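KP6 killer toxin subunit beta (Ustilago maydis virus P6, PDB 4GVB) forms the beta half of a secreted, non-covalent heterodimeric toxin that kills sensitive fungal cells after the alpha subunit has recognised cellular receptors. Local coordinates at residues B[7-12]-B[53-58]. Residues are numbered along the deposited sequence; the frame is centred on the assembly and turned at random.
Sequences VMCQCV and DLFTSG
A single water gripped by both backbones links Val7 to Phe55: it accepts the N-H of Val7, N to water O 2.9 Å, and donates to the carbonyl O of Phe55, also at 2.9 Å. No direct hydrogen bond joins residues 7-12 to 53-58, so this bridge carries the polar part of the contact. The same water sits over the centre of one face of the Phe55 ring, 3.7 Å above its plane.

Next to the bridge, CG1 of Val7 does most of the touching. With chi1 at 71° it lies between the backbone N and the carbonyl carbon, and it comes within 3.4 Å of Phe55 O. The same methyl comes 3.8 Å from Phe55 CE1, raised above the ring plane on the side where the water sits, and approaches the backbone N of Ser57 at 3.9 Å. The Val7 and Phe55 side chains cross at about a right angle. Farther along the strand, Cys9 SG meets the ring edge near its plane, 4.2 Å from Phe55 CE1.

That sulfur belongs to the Cys9-Cys74 disulfide, which ties strand 7-13 to its antiparallel neighbour 70-76. The contact sets the loop that leads into helix 57-67 against the beginning of strand 7-13, in a small disulfide-braced alpha/beta fold. Thr56 occupies the N-cap position of that helix; its OG1 caps a backbone N just past Gly58 and its own N-H is hydrogen-bonded to OE1 of Gln59, consistent with a capping box. Phe55, buried just before the cap, also meets the ring of Phe60 from the helix, with the two planes at about 30°, and touches Cys46 on strand 46-47.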
loop_
_atom_site.group_PDB
_atom_site.type_symbol
_atom_site.label_atom_id
_atom_site.label_comp_id
_atom_site.label_asym_id
_atom_site.label_seq_id
_atom_site.Cartn_x
_atom_site.Cartn_y
_atom_site.Cartn_z
ATOM N N VAL B 7 -14.934 15.418 1.497
ATOM C CA VAL B 7 -13.611 15.816 1.032
ATOM C C VAL B 7 -13.151 14.852 -0.060
ATOM O O VAL B 7 -13.621 13.709 -0.130
ATOM C CB VAL B 7 -12.596 15.817 2.214
ATOM C CG1 VAL B 7 -12.295 14.399 2.650
ATOM C CG2 VAL B 7 -11.312 16.519 1.821
ATOM N N MET B 8 -12.264 15.309 -0.938
ATOM C CA MET B 8 -11.612 14.421 -1.895
ATOM C C MET B 8 -10.097 14.567 -1.723
ATOM O O MET B 8 -9.601 15.670 -1.533
ATOM C CB MET B 8 -12.050 14.725 -3.333
ATOM C CG MET B 8 -11.713 16.125 -3.823
ATOM S SD MET B 8 -12.480 16.518 -5.416
ATOM C CE MET B 8 -11.652 18.042 -5.806
ATOM N N CYS B 9 -9.374 13.452 -1.778
ATOM C CA CYS B 9 -7.963 13.451 -1.434
ATOM C C CYS B 9 -7.112 12.617 -2.372
ATOM O O CYS B 9 -7.585 11.648 -2.972
ATOM C CB CYS B 9 -7.763 12.910 -0.011
ATOM S SG CYS B 9 -8.612 13.791 1.326
ATOM N N GLN B 10 -5.853 13.024 -2.498
ATOM C CA GLN B 10 -4.825 12.262 -3.185
ATOM C C GLN B 10 -3.726 11.975 -2.177
ATOM O O GLN B 10 -3.465 12.786 -1.291
ATOM C CB GLN B 10 -4.189 13.092 -4.308
ATOM C CG GLN B 10 -5.124 13.694 -5.345
ATOM C CD GLN B 10 -4.352 14.552 -6.335
ATOM O OE1 GLN B 10 -4.596 14.516 -7.541
ATOM N NE2 GLN B 10 -3.404 15.320 -5.825
ATOM N N CYS B 11 -3.076 10.822 -2.311
ATOM C CA CYS B 11 -1.787 10.595 -1.660
ATOM C C CYS B 11 -0.717 11.237 -2.524
ATOM O O CYS B 11 -0.773 11.140 -3.745
ATOM C CB CYS B 11 -1.521 9.083 -1.528
ATOM S SG CYS B 11 -2.742 8.229 -0.527
ATOM N N VAL B 12 0.251 11.901 -1.900
ATOM C CA VAL B 12 1.285 12.606 -2.635
ATOM C C VAL B 12 2.658 12.357 -2.018
ATOM O O VAL B 12 2.771 12.040 -0.832
ATOM C CB VAL B 12 1.010 14.134 -2.665
ATOM C CG1 VAL B 12 -0.303 14.422 -3.383
ATOM C CG2 VAL B 12 0.974 14.700 -1.244
ATOM N N ASP B 53 -21.915 9.235 3.157
ATOM C CA ASP B 53 -20.921 8.182 3.346
ATOM C C ASP B 53 -19.496 8.729 3.174
ATOM O O ASP B 53 -18.697 8.183 2.412
ATOM C CB ASP B 53 -21.175 7.071 2.322
ATOM C CG ASP B 53 -20.341 5.826 2.577
ATOM O OD1 ASP B 53 -20.188 5.428 3.752
ATOM O OD2 ASP B 53 -19.846 5.236 1.596
ATOM N N LEU B 54 -19.180 9.808 3.883
ATOM C CA LEU B 54 -17.895 10.479 3.693
ATOM C C LEU B 54 -16.804 9.907 4.596
ATOM O O LEU B 54 -17.082 9.365 5.664
ATOM C CB LEU B 54 -18.037 11.990 3.911
ATOM C CG LEU B 54 -18.081 12.538 5.340
ATOM C CD1 LEU B 54 -16.674 12.747 5.894
ATOM C CD2 LEU B 54 -18.855 13.850 5.393
ATOM N N PHE B 55 -15.560 10.014 4.142
ATOM C CA PHE B 55 -14.406 9.712 4.980
ATOM C C PHE B 55 -13.740 11.048 5.335
ATOM O O PHE B 55 -13.873 12.028 4.596
ATOM C CB PHE B 55 -13.437 8.798 4.235
ATOM C CG PHE B 55 -12.974 9.358 2.921
ATOM C CD1 PHE B 55 -11.931 10.266 2.868
ATOM C CD2 PHE B 55 -13.576 8.975 1.742
ATOM C CE1 PHE B 55 -11.501 10.795 1.660
ATOM C CE2 PHE B 55 -13.151 9.493 0.528
ATOM C CZ PHE B 55 -12.106 10.413 0.491
ATOM N N THR B 56 -13.037 11.115 6.458
ATOM C CA THR B 56 -12.433 12.386 6.851
ATOM C C THR B 56 -11.038 12.558 6.254
ATOM O O THR B 56 -10.361 11.585 5.917
ATOM C CB THR B 56 -12.343 12.552 8.379
ATOM O OG1 THR B 56 -11.398 11.621 8.911
ATOM C CG2 THR B 56 -13.704 12.335 9.037
ATOM N N SER B 57 -10.607 13.803 6.128
ATOM C CA SER B 57 -9.255 14.070 5.670
ATOM C C SER B 57 -8.243 13.352 6.566
ATOM O O SER B 57 -7.222 12.861 6.085
ATOM C CB SER B 57 -8.984 15.570 5.629
ATOM O OG SER B 57 -9.247 16.146 6.890
ATOM N N GLY B 58 -8.536 13.277 7.862
ATOM C CA GLY B 58 -7.648 12.618 8.802
ATOM C C GLY B 58 -7.540 11.115 8.585
ATOM O O GLY B 58 -6.458 10.538 8.677
HETATM O O HOH W 1 -15.084 12.554 2.065
#